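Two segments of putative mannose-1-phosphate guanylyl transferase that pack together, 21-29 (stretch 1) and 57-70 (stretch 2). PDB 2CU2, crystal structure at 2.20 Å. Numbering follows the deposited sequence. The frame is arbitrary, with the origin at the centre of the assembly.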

ATOM      1  N   ARG A  21       2.478 -16.611  -2.972  1.00 48.06           N
ATOM      2  CA  ARG A  21       2.941 -17.095  -1.671  1.00 50.53           C
ATOM      3  C   ARG A  21       3.849 -18.321  -1.848  1.00 51.99           C
ATOM      4  O   ARG A  21       3.896 -18.938  -2.902  1.00 50.62           O
ATOM      5  CB  ARG A  21       1.704 -17.527  -0.885  1.00 52.41           C
ATOM      6  CG  ARG A  21       0.977 -16.372  -0.202  1.00 55.26           C
ATOM      7  CD  ARG A  21       0.484 -16.778   1.187  1.00 57.94           C
ATOM      8  NE  ARG A  21      -0.978 -16.870   1.222  1.00 60.29           N
ATOM      9  CZ  ARG A  21      -1.515 -18.006   1.701  1.00 61.63           C
ATOM     10  NH1 ARG A  21      -0.732 -18.996   2.095  1.00 62.55           N
ATOM     11  NH2 ARG A  21      -2.839 -18.093   1.858  1.00 63.10           N
ATOM     12  N   GLU A  22       4.593 -18.665  -0.773  1.00 53.48           N
ATOM     13  CA  GLU A  22       5.374 -19.903  -0.810  1.00 54.68           C
ATOM     14  C   GLU A  22       4.469 -21.115  -1.037  1.00 53.98           C
ATOM     15  O   GLU A  22       4.728 -21.981  -1.862  1.00 52.73           O
ATOM     16  CB  GLU A  22       6.129 -20.068   0.518  1.00 57.80           C
ATOM     17  CG  GLU A  22       7.570 -20.557   0.319  1.00 62.16           C
ATOM     18  CD  GLU A  22       7.594 -22.068   0.265  1.00 64.49           C
ATOM     19  OE1 GLU A  22       7.080 -22.622  -0.696  1.00 65.63           O
ATOM     20  OE2 GLU A  22       8.202 -22.677   1.142  1.00 67.23           O
ATOM     21  N   ASP A  23       3.371 -21.159  -0.292  1.00 53.82           N
ATOM     22  CA  ASP A  23       2.470 -22.298  -0.404  1.00 54.56           C
ATOM     23  C   ASP A  23       1.324 -22.003  -1.371  1.00 53.88           C
ATOM     24  O   ASP A  23       0.319 -22.698  -1.432  1.00 53.72           O
ATOM     25  CB  ASP A  23       1.918 -22.612   0.987  1.00 57.05           C
ATOM     26  CG  ASP A  23       1.169 -21.399   1.520  1.00 59.90           C
ATOM     27  OD1 ASP A  23       1.113 -20.399   0.803  1.00 61.40           O
ATOM     28  OD2 ASP A  23       0.651 -21.465   2.631  1.00 62.42           O
ATOM     29  N   ARG A  24       1.489 -20.894  -2.115  1.00 52.58           N
ATOM     30  CA  ARG A  24       0.475 -20.517  -3.088  1.00 51.18           C
ATOM     31  C   ARG A  24       1.109 -20.050  -4.398  1.00 48.36           C
ATOM     32  O   ARG A  24       1.419 -18.880  -4.588  1.00 48.56           O
ATOM     33  CB  ARG A  24      -0.366 -19.390  -2.485  1.00 53.53           C
ATOM     34  CG  ARG A  24      -1.860 -19.576  -2.744  1.00 57.88           C
ATOM     35  CD  ARG A  24      -2.447 -20.729  -1.922  1.00 61.87           C
ATOM     36  NE  ARG A  24      -3.498 -20.238  -1.025  1.00 65.70           N
ATOM     37  CZ  ARG A  24      -3.948 -21.084  -0.080  1.00 66.66           C
ATOM     38  NH1 ARG A  24      -3.444 -22.302   0.016  1.00 66.95           N
ATOM     39  NH2 ARG A  24      -4.905 -20.683   0.763  1.00 68.37           N
ATOM     40  N   PRO A  25       1.337 -21.035  -5.291  1.00 45.59           N
ATOM     41  CA  PRO A  25       1.909 -20.776  -6.604  1.00 43.69           C
ATOM     42  C   PRO A  25       0.952 -19.979  -7.493  1.00 41.78           C
ATOM     43  O   PRO A  25      -0.213 -19.768  -7.177  1.00 38.94           O
ATOM     44  CB  PRO A  25       2.231 -22.125  -7.249  1.00 44.14           C
ATOM     45  CG  PRO A  25       2.018 -23.213  -6.198  1.00 44.72           C
ATOM     46  CD  PRO A  25       1.089 -22.457  -5.138  1.00 45.44           C
ATOM     47  N   LYS A  26       1.500 -19.510  -8.629  1.00 39.47           N
ATOM     48  CA  LYS A  26       0.762 -18.575  -9.486  1.00 38.98           C
ATOM     49  C   LYS A  26      -0.662 -19.060  -9.810  1.00 37.77           C
ATOM     50  O   LYS A  26      -1.629 -18.311  -9.760  1.00 37.80           O
ATOM     51  CB  LYS A  26       1.555 -18.387 -10.779  1.00 39.27           C
ATOM     52  CG  LYS A  26       0.718 -17.741 -11.885  1.00 40.75           C
ATOM     53  CD  LYS A  26       1.572 -16.922 -12.854  1.00 38.21           C
ATOM     54  CE  LYS A  26       0.895 -16.730 -14.215  1.00 40.34           C
ATOM     55  NZ  LYS A  26       1.908 -16.488 -15.240  1.00 39.11           N
ATOM     56  N   PRO A  27      -0.771 -20.344 -10.200  1.00 36.59           N
ATOM     57  CA  PRO A  27      -2.035 -20.899 -10.682  1.00 35.91           C
ATOM     58  C   PRO A  27      -3.149 -20.812  -9.634  1.00 35.60           C
ATOM     59  O   PRO A  27      -4.326 -20.985  -9.923  1.00 34.27           O
ATOM     60  CB  PRO A  27      -1.787 -22.357 -11.062  1.00 35.91           C
ATOM     61  CG  PRO A  27      -0.278 -22.589 -11.095  1.00 35.80           C
ATOM     62  CD  PRO A  27       0.259 -21.369 -10.211  1.00 36.44           C
ATOM     63  N   PHE A  28      -2.743 -20.602  -8.369  1.00 36.21           N
ATOM     64  CA  PHE A  28      -3.735 -20.615  -7.299  1.00 36.58           C
ATOM     65  C   PHE A  28      -4.078 -19.227  -6.751  1.00 38.23           C
ATOM     66  O   PHE A  28      -4.524 -19.064  -5.622  1.00 39.83           O
ATOM     67  CB  PHE A  28      -3.245 -21.550  -6.192  1.00 36.13           C
ATOM     68  CG  PHE A  28      -2.930 -22.904  -6.753  1.00 36.95           C
ATOM     69  CD1 PHE A  28      -3.946 -23.842  -6.894  1.00 38.17           C
ATOM     70  CD2 PHE A  28      -1.620 -23.240  -7.050  1.00 38.40           C
ATOM     71  CE1 PHE A  28      -3.645 -25.122  -7.333  1.00 37.23           C
ATOM     72  CE2 PHE A  28      -1.326 -24.526  -7.490  1.00 37.55           C
ATOM     73  CZ  PHE A  28      -2.335 -25.470  -7.634  1.00 37.23           C
ATOM     74  N   LEU A  29      -3.817 -18.198  -7.581  1.00 38.23           N
ATOM     75  CA  LEU A  29      -4.089 -16.838  -7.138  1.00 39.07           C
ATOM     76  C   LEU A  29      -5.418 -16.265  -7.634  1.00 38.03           C
ATOM     77  O   LEU A  29      -5.770 -16.362  -8.802  1.00 37.40           O
ATOM     78  CB  LEU A  29      -2.916 -15.995  -7.640  1.00 40.74           C
ATOM     79  CG  LEU A  29      -1.567 -16.549  -7.167  1.00 40.91           C
ATOM     80  CD1 LEU A  29      -0.381 -15.740  -7.698  1.00 41.51           C
ATOM     81  CD2 LEU A  29      -1.434 -16.558  -5.645  1.00 42.40           C
ATOM     82  N   ALA A  57      -1.053 -31.837 -13.112  1.00 36.68           N
ATOM     83  CA  ALA A  57       0.318 -31.948 -12.630  1.00 35.74           C
ATOM     84  C   ALA A  57       0.716 -30.760 -11.758  1.00 37.07           C
ATOM     85  O   ALA A  57       0.629 -29.598 -12.185  1.00 35.15           O
ATOM     86  CB  ALA A  57       1.276 -32.066 -13.806  1.00 36.15           C
ATOM     87  N   VAL A  58       1.140 -31.064 -10.531  1.00 37.41           N
ATOM     88  CA  VAL A  58       1.628 -30.095  -9.560  1.00 38.30           C
ATOM     89  C   VAL A  58       2.740 -30.690  -8.697  1.00 39.36           C
ATOM     90  O   VAL A  58       2.928 -31.896  -8.611  1.00 37.53           O
ATOM     91  CB  VAL A  58       0.451 -29.671  -8.682  1.00 37.74           C
ATOM     92  CG1 VAL A  58      -0.691 -29.154  -9.554  1.00 41.20           C
ATOM     93  CG2 VAL A  58      -0.042 -30.856  -7.875  1.00 39.82           C
ATOM     94  N   ARG A  59       3.518 -29.789  -8.073  1.00 40.00           N
ATOM     95  CA  ARG A  59       4.599 -30.251  -7.213  1.00 43.05           C
ATOM     96  C   ARG A  59       4.065 -31.038  -6.013  1.00 44.02           C
ATOM     97  O   ARG A  59       2.943 -30.857  -5.557  1.00 43.61           O
ATOM     98  CB  ARG A  59       5.383 -29.030  -6.734  1.00 43.97           C
ATOM     99  CG  ARG A  59       6.358 -28.517  -7.793  1.00 46.52           C
ATOM    100  CD  ARG A  59       7.550 -29.464  -7.982  1.00 49.07           C
ATOM    101  NE  ARG A  59       8.512 -29.301  -6.889  1.00 51.71           N
ATOM    102  CZ  ARG A  59       9.338 -28.240  -6.949  1.00 51.84           C
ATOM    103  NH1 ARG A  59       9.268 -27.402  -7.969  1.00 51.02           N
ATOM    104  NH2 ARG A  59      10.205 -28.020  -5.957  1.00 53.70           N
ATOM    105  N   ARG A  60       4.906 -31.967  -5.529  1.00 46.00           N
ATOM    106  CA  ARG A  60       4.512 -32.803  -4.411  1.00 48.47           C
ATOM    107  C   ARG A  60       4.182 -31.974  -3.170  1.00 48.36           C
ATOM    108  O   ARG A  60       3.286 -32.287  -2.400  1.00 48.17           O
ATOM    109  CB  ARG A  60       5.663 -33.768  -4.114  1.00 51.73           C
ATOM    110  CG  ARG A  60       5.497 -34.470  -2.764  1.00 56.08           C
ATOM    111  CD  ARG A  60       6.386 -35.715  -2.649  1.00 60.45           C
ATOM    112  NE  ARG A  60       7.612 -35.407  -1.908  1.00 65.59           N
ATOM    113  CZ  ARG A  60       8.744 -36.019  -2.303  1.00 68.13           C
ATOM    114  NH1 ARG A  60       8.724 -36.850  -3.331  1.00 69.06           N
ATOM    115  NH2 ARG A  60       9.883 -35.792  -1.644  1.00 69.31           N
ATOM    116  N   ASP A  61       4.958 -30.893  -2.961  1.00 49.41           N
ATOM    117  CA  ASP A  61       4.731 -30.107  -1.758  1.00 51.66           C
ATOM    118  C   ASP A  61       3.517 -29.175  -1.888  1.00 51.94           C
ATOM    119  O   ASP A  61       3.171 -28.428  -0.981  1.00 52.88           O
ATOM    120  CB  ASP A  61       6.001 -29.322  -1.411  1.00 52.84           C
ATOM    121  CG  ASP A  61       6.469 -28.521  -2.616  1.00 54.99           C
ATOM    122  OD1 ASP A  61       7.678 -28.304  -2.721  1.00 55.62           O
ATOM    123  OD2 ASP A  61       5.630 -28.116  -3.415  1.00 55.81           O
ATOM    124  N   GLN A  62       2.868 -29.221  -3.069  1.00 51.48           N
ATOM    125  CA  GLN A  62       1.715 -28.346  -3.287  1.00 50.73           C
ATOM    126  C   GLN A  62       0.396 -29.122  -3.311  1.00 50.53           C
ATOM    127  O   GLN A  62      -0.646 -28.624  -3.718  1.00 49.29           O
ATOM    128  CB  GLN A  62       1.908 -27.602  -4.616  1.00 53.14           C
ATOM    129  CG  GLN A  62       1.915 -26.082  -4.445  1.00 54.90           C
ATOM    130  CD  GLN A  62       3.312 -25.619  -4.099  1.00 56.35           C
ATOM    131  OE1 GLN A  62       3.550 -24.862  -3.172  1.00 56.42           O
ATOM    132  NE2 GLN A  62       4.267 -26.111  -4.915  1.00 57.74           N
ATOM    133  N   GLU A  63       0.464 -30.398  -2.892  1.00 49.62           N
ATOM    134  CA  GLU A  63      -0.734 -31.225  -2.927  1.00 49.29           C
ATOM    135  C   GLU A  63      -1.895 -30.589  -2.157  1.00 48.55           C
ATOM    136  O   GLU A  63      -3.059 -30.698  -2.521  1.00 47.71           O
ATOM    137  CB  GLU A  63      -0.395 -32.585  -2.318  1.00 51.07           C
ATOM    138  CG  GLU A  63      -1.520 -33.597  -2.525  1.00 53.56           C
ATOM    139  CD  GLU A  63      -1.106 -34.935  -1.959  1.00 55.78           C
ATOM    140  OE1 GLU A  63      -1.845 -35.894  -2.127  1.00 55.05           O
ATOM    141  OE2 GLU A  63      -0.044 -35.006  -1.343  1.00 56.93           O
ATOM    142  N   ALA A  64      -1.545 -29.939  -1.032  1.00 47.41           N
ATOM    143  CA  ALA A  64      -2.581 -29.370  -0.174  1.00 47.61           C
ATOM    144  C   ALA A  64      -3.484 -28.389  -0.929  1.00 47.07           C
ATOM    145  O   ALA A  64      -4.699 -28.541  -0.992  1.00 46.43           O
ATOM    146  CB  ALA A  64      -1.895 -28.655   0.990  1.00 47.40           C
ATOM    147  N   VAL A  65      -2.880 -27.354  -1.503  1.00 45.60           N
ATOM    148  CA  VAL A  65      -3.643 -26.323  -2.205  1.00 44.98           C
ATOM    149  C   VAL A  65      -4.294 -26.839  -3.501  1.00 44.30           C
ATOM    150  O   VAL A  65      -5.254 -26.277  -4.010  1.00 44.15           O
ATOM    151  CB  VAL A  65      -2.717 -25.144  -2.507  1.00 46.70           C
ATOM    152  CG1 VAL A  65      -1.675 -25.541  -3.551  1.00 44.65           C
ATOM    153  CG2 VAL A  65      -3.522 -23.966  -3.027  1.00 46.71           C
ATOM    154  N   ALA A  66      -3.727 -27.929  -4.051  1.00 43.42           N
ATOM    155  CA  ALA A  66      -4.239 -28.427  -5.321  1.00 42.23           C
ATOM    156  C   ALA A  66      -5.383 -29.431  -5.144  1.00 43.16           C
ATOM    157  O   ALA A  66      -6.246 -29.589  -6.001  1.00 42.30           O
ATOM    158  CB  ALA A  66      -3.080 -29.081  -6.080  1.00 40.76           C
ATOM    159  N   ARG A  67      -5.371 -30.145  -4.000  1.00 43.81           N
ATOM    160  CA  ARG A  67      -6.301 -31.263  -3.859  1.00 45.39           C
ATOM    161  C   ARG A  67      -7.764 -30.882  -4.078  1.00 45.24           C
ATOM    162  O   ARG A  67      -8.524 -31.622  -4.689  1.00 45.40           O
ATOM    163  CB  ARG A  67      -6.110 -31.951  -2.511  1.00 46.99           C
ATOM    164  CG  ARG A  67      -6.705 -33.369  -2.503  1.00 50.55           C
ATOM    165  CD  ARG A  67      -5.634 -34.463  -2.648  1.00 52.01           C
ATOM    166  NE  ARG A  67      -6.065 -35.500  -3.597  1.00 54.02           N
ATOM    167  CZ  ARG A  67      -5.139 -36.389  -4.013  1.00 55.77           C
ATOM    168  NH1 ARG A  67      -3.898 -36.305  -3.574  1.00 55.88           N
ATOM    169  NH2 ARG A  67      -5.499 -37.396  -4.819  1.00 57.90           N
ATOM    170  N   PRO A  68      -8.204 -29.731  -3.509  1.00 45.54           N
ATOM    171  CA  PRO A  68      -9.573 -29.255  -3.711  1.00 45.77           C
ATOM    172  C   PRO A  68      -9.995 -29.239  -5.192  1.00 46.69           C
ATOM    173  O   PRO A  68     -11.168 -29.327  -5.522  1.00 46.37           O
ATOM    174  CB  PRO A  68      -9.701 -27.873  -3.068  1.00 45.65           C
ATOM    175  CG  PRO A  68      -8.605 -27.790  -2.021  1.00 46.73           C
ATOM    176  CD  PRO A  68      -7.509 -28.807  -2.618  1.00 45.91           C
ATOM    177  N   TYR A  69      -8.999 -29.125  -6.097  1.00 45.97           N
ATOM    178  CA  TYR A  69      -9.328 -29.118  -7.528  1.00 47.06           C
ATOM    179  C   TYR A  69      -9.561 -30.533  -8.089  1.00 48.79           C
ATOM    180  O   TYR A  69     -10.203 -30.725  -9.120  1.00 48.55           O
ATOM    181  CB  TYR A  69      -8.187 -28.423  -8.284  1.00 44.86           C
ATOM    182  CG  TYR A  69      -8.171 -26.957  -7.984  1.00 43.50           C
ATOM    183  CD1 TYR A  69      -8.957 -26.079  -8.733  1.00 42.71           C
ATOM    184  CD2 TYR A  69      -7.321 -26.441  -7.003  1.00 43.81           C
ATOM    185  CE1 TYR A  69      -8.911 -24.713  -8.489  1.00 42.82           C
ATOM    186  CE2 TYR A  69      -7.267 -25.073  -6.768  1.00 43.69           C
ATOM    187  CZ  TYR A  69      -8.054 -24.213  -7.507  1.00 43.89           C
ATOM    188  OH  TYR A  69      -8.055 -22.861  -7.233  1.00 42.05           O
ATOM    189  N   ALA A  70      -8.995 -31.540  -7.390  1.00 51.53           N
ATOM    190  CA  ALA A  70      -9.061 -32.918  -7.883  1.00 54.53           C
ATOM    191  C   ALA A  70     -10.449 -33.553  -7.720  1.00 56.21           C
ATOM    192  O   ALA A  70     -10.642 -34.521  -6.994  1.00 57.34           O
ATOM    193  CB  ALA A  70      -8.023 -33.741  -7.124  1.00 52.76           C
TER

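No hydrogen bond or salt bridge crosses this contact, so the contact rests on van der Waals packing, most of it between side chains. Stretch 1 begins with a tight turn, Arg21 N donating to Arg24 O at 3.0 Å, and the Arg21 NH1 to Asp23 OD1 salt bridge (2.7 Å) spends the charge of Asp23 within its own segment. Glu22 meets the other stretch through its backbone: its O lies 3.4 Å from Gln62 OE1, two acceptors that merely sit near each other. The CB of Arg24 points away, yet the chain returns far enough to set NH1 3.5 Å from Val65 CG2, a contact with a methyl group rather than a charge.

Pro25 points toward stretch 2 and packs its CG against Gln62 CG at 3.4 Å, using the aliphatic part of a polar residue that stands just before the helix. Pro25 O also accepts from Phe28 N (2.9 Å), closing the turn that leads to the main anchor. Phe28, the residue most covered here, lies with one face under Val65 CG1, which sits 4.0 Å from the ring centroid and almost on its normal. Val58 CG1 and Tyr69 CE2 approach the ring edge, the latter 3.5 Å from Phe28 CD1, while Ala66 CB comes within 4.0 Å of Phe28 CZ. The lesson is one aromatic ring lodged among two valines, an alanine and a second aromatic ring.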